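Local coordinates for protein phenylalanine ammonia-lyase (Rhodosporidium toruloides, PDB 1Y2M) that catalyses the non-oxidative deamination of L-phenylalanine and L-tyrosine to trans-cinnamic and p-coumaric acid as a homotetrameric lyase of the PAL/histidase family, at residues B[464-469]-B[527-532]; B[667-670]-B[674-677]; B[679-682]-B[686-689]. All coordinates share one frame; numbering follows the deposited sequence.

Contact 1: B[464-469]-B[527-532]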
loop_
_atom_site.group_PDB
_atom_site.type_symbol
_atom_site.label_atom_id
_atom_site.label_comp_id
_atom_site.label_asym_id
_atom_site.label_seq_id
_atom_site.Cartn_x
_atom_site.Cartn_y
_atom_site.Cartn_z
ATOM N N SER B 464 36.289 15.666 7.786
ATOM C CA SER B 464 35.840 15.093 6.511
ATOM C C SER B 464 34.854 13.978 6.765
ATOM O O SER B 464 35.203 12.952 7.395
ATOM C CB SER B 464 37.030 14.546 5.735
ATOM O OG SER B 464 36.614 13.918 4.526
ATOM N N TYR B 465 33.636 14.187 6.254
ATOM C CA TYR B 465 32.507 13.266 6.395
ATOM C C TYR B 465 32.049 12.728 5.023
ATOM O O TYR B 465 30.881 12.382 4.831
ATOM C CB TYR B 465 31.340 13.978 7.080
ATOM C CG TYR B 465 31.787 14.865 8.200
ATOM C CD1 TYR B 465 32.491 14.349 9.252
ATOM C CD2 TYR B 465 31.560 16.244 8.147
ATOM C CE1 TYR B 465 32.997 15.231 10.296
ATOM C CE2 TYR B 465 32.025 17.100 9.126
ATOM C CZ TYR B 465 32.741 16.600 10.199
ATOM O OH TYR B 465 33.173 17.491 11.162
ATOM N N HIS B 466 32.993 12.631 4.102
ATOM C CA HIS B 466 32.789 12.348 2.708
ATOM C C HIS B 466 31.453 11.782 2.310
ATOM O O HIS B 466 30.611 12.538 1.825
ATOM C CB HIS B 466 33.931 11.462 2.207
ATOM C CG HIS B 466 33.931 11.229 0.710
ATOM N ND1 HIS B 466 34.773 10.315 0.118
ATOM C CD2 HIS B 466 33.140 11.711 -0.286
ATOM C CE1 HIS B 466 34.531 10.267 -1.180
ATOM N NE2 HIS B 466 33.557 11.113 -1.459
ATOM N N CYS B 467 31.226 10.466 2.531
ATOM C CA CYS B 467 30.022 9.773 1.990
ATOM C C CYS B 467 28.793 9.725 2.952
ATOM O O CYS B 467 27.843 8.998 2.703
ATOM C CB CYS B 467 30.379 8.388 1.514
ATOM S SG CYS B 467 31.433 8.381 0.046
ATOM N N LYS B 468 28.846 10.465 4.060
ATOM C CA LYS B 468 27.740 10.481 5.052
ATOM C C LYS B 468 26.416 10.957 4.420
ATOM O O LYS B 468 25.326 10.408 4.683
ATOM C CB LYS B 468 28.104 11.353 6.252
ATOM C CG LYS B 468 27.048 11.389 7.311
ATOM C CD LYS B 468 27.391 12.335 8.422
ATOM C CE LYS B 468 28.512 11.839 9.298
ATOM N NZ LYS B 468 28.089 10.724 10.157
ATOM N N GLY B 469 26.497 11.999 3.584
ATOM C CA GLY B 469 25.321 12.501 2.938
ATOM C C GLY B 469 24.759 11.475 2.001
ATOM O O GLY B 469 23.550 11.314 1.850
ATOM N N HIS B 527 25.743 4.163 -4.950
ATOM C CA HIS B 527 26.500 3.003 -4.504
ATOM C C HIS B 527 27.786 2.882 -5.326
ATOM O O HIS B 527 28.868 2.584 -4.790
ATOM C CB HIS B 527 25.586 1.774 -4.611
ATOM C CG HIS B 527 26.146 0.500 -4.015
ATOM N ND1 HIS B 527 25.434 -0.683 -3.991
ATOM C CD2 HIS B 527 27.346 0.231 -3.438
ATOM C CE1 HIS B 527 26.177 -1.617 -3.413
ATOM N NE2 HIS B 527 27.346 -1.096 -3.087
ATOM N N LEU B 528 27.683 2.974 -6.638
ATOM C CA LEU B 528 28.881 2.885 -7.480
ATOM C C LEU B 528 29.900 3.968 -7.136
ATOM O O LEU B 528 31.094 3.674 -6.998
ATOM C CB LEU B 528 28.487 2.986 -8.956
ATOM C CG LEU B 528 29.565 2.811 -10.025
ATOM C CD1 LEU B 528 30.437 1.581 -9.758
ATOM C CD2 LEU B 528 28.896 2.691 -11.416
ATOM N N TYR B 529 29.429 5.195 -6.931
ATOM C CA TYR B 529 30.335 6.273 -6.492
ATOM C C TYR B 529 31.090 5.827 -5.242
ATOM O O TYR B 529 32.322 5.946 -5.162
ATOM C CB TYR B 529 29.557 7.558 -6.240
ATOM C CG TYR B 529 30.428 8.644 -5.663
ATOM C CD1 TYR B 529 31.088 9.559 -6.485
ATOM C CD2 TYR B 529 30.597 8.745 -4.308
ATOM C CE1 TYR B 529 31.899 10.522 -5.946
ATOM C CE2 TYR B 529 31.443 9.714 -3.767
ATOM C CZ TYR B 529 32.080 10.591 -4.576
ATOM O OH TYR B 529 32.904 11.561 -4.002
ATOM N N CYS B 530 30.336 5.331 -4.259
ATOM C CA CYS B 530 30.933 4.983 -2.945
ATOM C C CYS B 530 31.884 3.785 -3.006
ATOM O O CYS B 530 32.990 3.815 -2.429
ATOM C CB CYS B 530 29.904 4.771 -1.899
ATOM S SG CYS B 530 28.899 6.195 -1.476
ATOM N N VAL B 531 31.458 2.728 -3.700
ATOM C CA VAL B 531 32.275 1.512 -3.736
ATOM C C VAL B 531 33.620 1.797 -4.372
ATOM O O VAL B 531 34.627 1.207 -4.024
ATOM C CB VAL B 531 31.509 0.298 -4.383
ATOM C CG1 VAL B 531 31.536 0.399 -5.919
ATOM C CG2 VAL B 531 32.096 -1.036 -3.919
ATOM N N LEU B 532 33.663 2.690 -5.360
ATOM C CA LEU B 532 34.940 2.986 -6.020
ATOM C C LEU B 532 35.877 3.730 -5.056
ATOM O O LEU B 532 37.072 3.438 -5.020
ATOM C CB LEU B 532 34.719 3.836 -7.275
ATOM C CG LEU B 532 33.869 3.140 -8.313
ATOM C CD1 LEU B 532 33.505 4.114 -9.392
ATOM C CD2 LEU B 532 34.539 1.855 -8.884
#
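H466 and Y529 reach for each other from opposite directions where the start of helix 468-484 docks against the long helix 506-560 of the PAL/histidase helical bundle. NE2 of H466 lies 2.7 Å from OH of Y529 in a nearly straight hydrogen bond (167°). Each group comes to the other at its edge and near its plane, but the rings stand almost perpendicular (86°) and meet rim to rim without stacking. On Y529, CG is anti to the backbone N (chi1 175°), and this carries the hydroxyl across from the helix to the imidazole.

C467, the N-cap residue of helix 468-484, meets both Y529 and C530. Its sulfur sits over the centre of the neighbouring H466 ring, with SG 3.6 Å above the ring plane, and faces the edge of the phenol, where SG is 4.0 Å from CE2 of Y529.

In the second shell, ND1 of H466 gives a hydrogen bond to the carbonyl O of L456, so both imidazole nitrogens are engaged and the ring's rotation is fixed. R678 touches both H466 and Y529, whereas L444 packs on C467 and L440 on C530. Next to the docking point, K468, which binds (E)-cinnamate, forms a salt bridge with E496 of the second subunit. The two cysteines are not joined by a disulfide; their sulfurs only touch, SG of C467 lying 3.7 Å from SG of C530.

Contact 2: B[667-670]-B[674-677]; sequences AFVR and GVKA
V675 turns its backbone N-H back onto V669, and N of V675 lies 3.0 Å from O of V669, one of two bonds that reach carbonyls near the end of helix 662-672. The next carbonyl is served by a side chain: NZ of K676 makes a weak bond, 3.2 Å long, to O of R670. The lysine chain, bent at chi2 and chi4, also brings NZ to a second weak bond with O of G674. This is a glycine-terminated helix end, with G674 taking positive phi (74°); its closing bond spans one residue more than that of a Schellman motif, in keeping with the pi-type turn at 668-670.

R670 in turn is a donor: its NH1 gives a hydrogen bond to O of V675 at 2.8 Å, coming from above the carbonyl plane and not along a lone pair. That same oxygen receives a CA-H contact from R670. The K676-A677 peptide lies over one guanidinium face, with N of A677 3.3 Å above the plane. NH2 pairs with D536 of helix 506-560 in a salt bridge that would balance the arginine's charge. Beside these bonds, CG1 of V669 packs at 3.7 Å against CB of V675.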
loop_
_atom_site.group_PDB
_atom_site.type_symbol
_atom_site.label_atom_id
_atom_site.label_comp_id
_atom_site.label_asym_id
_atom_site.label_seq_id
_atom_site.Cartn_x
_atom_site.Cartn_y
_atom_site.Cartn_z
ATOM N N ALA B 667 37.422 1.414 -14.388
ATOM C CA ALA B 667 37.997 2.241 -15.455
ATOM C C ALA B 667 36.933 3.071 -16.142
ATOM O O ALA B 667 37.151 4.224 -16.443
ATOM C CB ALA B 667 38.749 1.376 -16.473
ATOM N N PHE B 668 35.755 2.493 -16.366
ATOM C CA PHE B 668 34.694 3.260 -17.029
ATOM C C PHE B 668 34.347 4.511 -16.263
ATOM O O PHE B 668 34.235 5.597 -16.821
ATOM C CB PHE B 668 33.444 2.398 -17.171
ATOM C CG PHE B 668 32.269 3.120 -17.760
ATOM C CD1 PHE B 668 32.302 3.562 -19.091
ATOM C CD2 PHE B 668 31.120 3.358 -16.987
ATOM C CE1 PHE B 668 31.206 4.241 -19.654
ATOM C CE2 PHE B 668 30.043 4.018 -17.541
ATOM C CZ PHE B 668 30.074 4.450 -18.882
ATOM N N VAL B 669 34.176 4.373 -14.949
ATOM C CA VAL B 669 33.738 5.510 -14.147
ATOM C C VAL B 669 34.903 6.493 -13.919
ATOM O O VAL B 669 34.757 7.722 -14.082
ATOM C CB VAL B 669 33.139 5.053 -12.821
ATOM C CG1 VAL B 669 32.810 6.258 -11.990
ATOM C CG2 VAL B 669 31.887 4.286 -13.073
ATOM N N ARG B 670 36.064 5.983 -13.549
ATOM C CA ARG B 670 37.181 6.807 -13.191
ATOM C C ARG B 670 37.763 7.537 -14.413
ATOM O O ARG B 670 38.182 8.700 -14.316
ATOM C CB ARG B 670 38.249 5.928 -12.500
ATOM C CG ARG B 670 37.952 5.575 -11.042
ATOM C CD ARG B 670 38.474 6.671 -10.115
ATOM N NE ARG B 670 38.275 6.324 -8.701
ATOM C CZ ARG B 670 37.190 6.579 -8.012
ATOM N NH1 ARG B 670 36.144 7.163 -8.571
ATOM N NH2 ARG B 670 37.147 6.266 -6.729
ATOM N N GLY B 674 35.203 10.348 -15.853
ATOM C CA GLY B 674 35.984 11.373 -15.188
ATOM C C GLY B 674 35.730 11.552 -13.706
ATOM O O GLY B 674 36.123 12.585 -13.154
ATOM N N VAL B 675 35.097 10.567 -13.064
ATOM C CA VAL B 675 34.711 10.632 -11.656
ATOM C C VAL B 675 35.845 10.053 -10.820
ATOM O O VAL B 675 36.046 8.842 -10.843
ATOM C CB VAL B 675 33.409 9.848 -11.372
ATOM C CG1 VAL B 675 33.122 9.865 -9.926
ATOM C CG2 VAL B 675 32.230 10.468 -12.153
ATOM N N LYS B 676 36.546 10.924 -10.088
ATOM C CA LYS B 676 37.791 10.614 -9.401
ATOM C C LYS B 676 37.483 10.318 -7.921
ATOM O O LYS B 676 36.480 10.766 -7.338
ATOM C CB LYS B 676 38.790 11.766 -9.506
ATOM C CG LYS B 676 39.184 12.158 -10.947
ATOM C CD LYS B 676 39.576 10.923 -11.847
ATOM C CE LYS B 676 40.130 11.187 -13.268
ATOM N NZ LYS B 676 39.124 11.771 -14.109
ATOM N N ALA B 677 38.398 9.609 -7.289
ATOM C CA ALA B 677 38.429 9.577 -5.825
ATOM C C ALA B 677 38.480 11.022 -5.292
ATOM O O ALA B 677 38.999 11.919 -5.962
ATOM C CB ALA B 677 39.618 8.823 -5.356
#

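Contact 3: B[679-682]-B[686-689]; sequences RGDV and KQEV
D681 points its carboxylate into the extended loop 686-689. With CG beside its own backbone N (chi1 -70°), the side chain is laid along this loop. CB sits 3.2 Å from O of K686, and CG stays over the same carbonyl, 3.4 Å from O of K686, with CA of Q687 a little farther. Its two oxygens divide the work. OD1 accepts a weak but fairly straight hydrogen bond from N of E688, at 3.3 Å, and its stronger partner is R678, whose NH2 forms a salt bridge with it. OD2 is held by two waters: one, 2.7 Å from OD2, also donates to O of E688, and the other accepts from NE2 of Q687. Were an alanine here, R678 would probably lose the mate for its charge, N of E688 its acceptor and the two waters one of their anchors. The backbone closes the same loop, N of K686 lying 3.1 Å from O of D681. A further water links N of R679 to OE1 of E688. The loop folds back on the start of the short helix 681-684 and leads to helix 691-703, while E136 of helix 125-138 in the second subunit accepts from N of D681.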
loop_
_atom_site.group_PDB
_atom_site.type_symbol
_atom_site.label_atom_id
_atom_site.label_comp_id
_atom_site.label_asym_id
_atom_site.label_seq_id
_atom_site.Cartn_x
_atom_site.Cartn_y
_atom_site.Cartn_z
ATOM N N ARG B 679 39.636 13.547 -2.228
ATOM C CA ARG B 679 40.568 13.642 -1.101
ATOM C C ARG B 679 40.056 14.419 0.076
ATOM O O ARG B 679 40.393 14.090 1.189
ATOM C CB ARG B 679 41.878 14.278 -1.528
ATOM C CG ARG B 679 42.972 14.078 -0.518
ATOM C CD ARG B 679 44.368 14.297 -1.043
ATOM N NE ARG B 679 45.393 13.831 -0.111
ATOM C CZ ARG B 679 46.702 13.991 -0.269
ATOM N NH1 ARG B 679 47.221 14.579 -1.367
ATOM N NH2 ARG B 679 47.519 13.505 0.671
ATOM N N GLY B 680 39.203 15.434 -0.164
ATOM C CA GLY B 680 38.562 16.161 0.921
ATOM C C GLY B 680 38.777 17.661 0.838
ATOM O O GLY B 680 39.914 18.135 0.722
ATOM N N ASP B 681 37.668 18.415 0.870
ATOM C CA ASP B 681 37.751 19.873 0.739
ATOM C C ASP B 681 38.650 20.530 1.803
ATOM O O ASP B 681 39.317 21.505 1.532
ATOM C CB ASP B 681 36.380 20.511 0.832
ATOM C CG ASP B 681 35.503 20.214 -0.372
ATOM O OD1 ASP B 681 35.944 19.521 -1.312
ATOM O OD2 ASP B 681 34.347 20.708 -0.365
ATOM N N VAL B 682 38.577 20.060 3.035
ATOM C CA VAL B 682 39.347 20.703 4.096
ATOM C C VAL B 682 40.842 20.385 3.934
ATOM O O VAL B 682 41.665 21.294 3.987
ATOM C CB VAL B 682 38.825 20.323 5.485
ATOM C CG1 VAL B 682 39.717 20.844 6.569
ATOM C CG2 VAL B 682 37.413 20.839 5.685
ATOM N N LYS B 686 40.290 23.619 -0.577
ATOM C CA LYS B 686 39.567 23.959 -1.794
ATOM C C LYS B 686 38.218 23.265 -1.741
ATOM O O LYS B 686 38.140 22.076 -1.393
ATOM C CB LYS B 686 40.358 23.468 -3.014
ATOM C CG LYS B 686 39.831 23.970 -4.341
ATOM C CD LYS B 686 40.319 23.101 -5.474
ATOM C CE LYS B 686 39.669 23.513 -6.806
ATOM N NZ LYS B 686 40.532 23.102 -7.925
ATOM N N GLN B 687 37.159 24.008 -2.050
ATOM C CA GLN B 687 35.818 23.424 -2.172
ATOM C C GLN B 687 35.626 22.921 -3.594
ATOM O O GLN B 687 35.266 23.686 -4.498
ATOM C CB GLN B 687 34.799 24.494 -1.792
ATOM C CG GLN B 687 34.840 24.826 -0.310
ATOM C CD GLN B 687 33.775 25.818 0.062
ATOM O OE1 GLN B 687 33.898 27.024 -0.223
ATOM N NE2 GLN B 687 32.719 25.333 0.676
ATOM N N GLU B 688 35.907 21.628 -3.807
ATOM C CA GLU B 688 35.923 21.071 -5.142
ATOM C C GLU B 688 34.501 20.861 -5.643
ATOM O O GLU B 688 33.550 20.837 -4.874
ATOM C CB GLU B 688 36.621 19.713 -5.160
ATOM C CG GLU B 688 38.038 19.710 -4.698
ATOM C CD GLU B 688 38.803 18.463 -5.142
ATOM O OE1 GLU B 688 38.523 17.339 -4.628
ATOM O OE2 GLU B 688 39.726 18.639 -6.019
ATOM N N VAL B 689 34.394 20.696 -6.961
ATOM C CA VAL B 689 33.142 20.296 -7.599
ATOM C C VAL B 689 32.515 19.206 -6.753
ATOM O O VAL B 689 33.232 18.322 -6.274
ATOM C CB VAL B 689 33.421 19.817 -9.046
ATOM C CG1 VAL B 689 32.252 19.069 -9.598
ATOM C CG2 VAL B 689 33.734 21.034 -9.930
HETATM O O HOH W 1 40.292 15.269 -4.523
HETATM O O HOH W 2 32.415 20.604 -2.205
HETATM O O HOH W 3 32.556 22.502 1.066
#

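How the contacts relate
The three contacts follow one another along the chain and lie on the same side of its centre. Contact 2 docks directly on contact 1: CD1 of L532 is 3.4 Å from CG1 of V669, and the centres are about 14 Å apart. Contact 3 is equally far from contact 1 between centres, with nearest atoms about 5 Å apart, and R678 bridges them by touching H466 and Y529 while pairing with D681. Contacts 2 and 3 adjoin in sequence, their centres about 17 Å apart. Contacts 1 and 3 both meet the second subunit, but K468 ties only contact 1 to the cinnamate-binding residues; the other two lie away from the annotated sites.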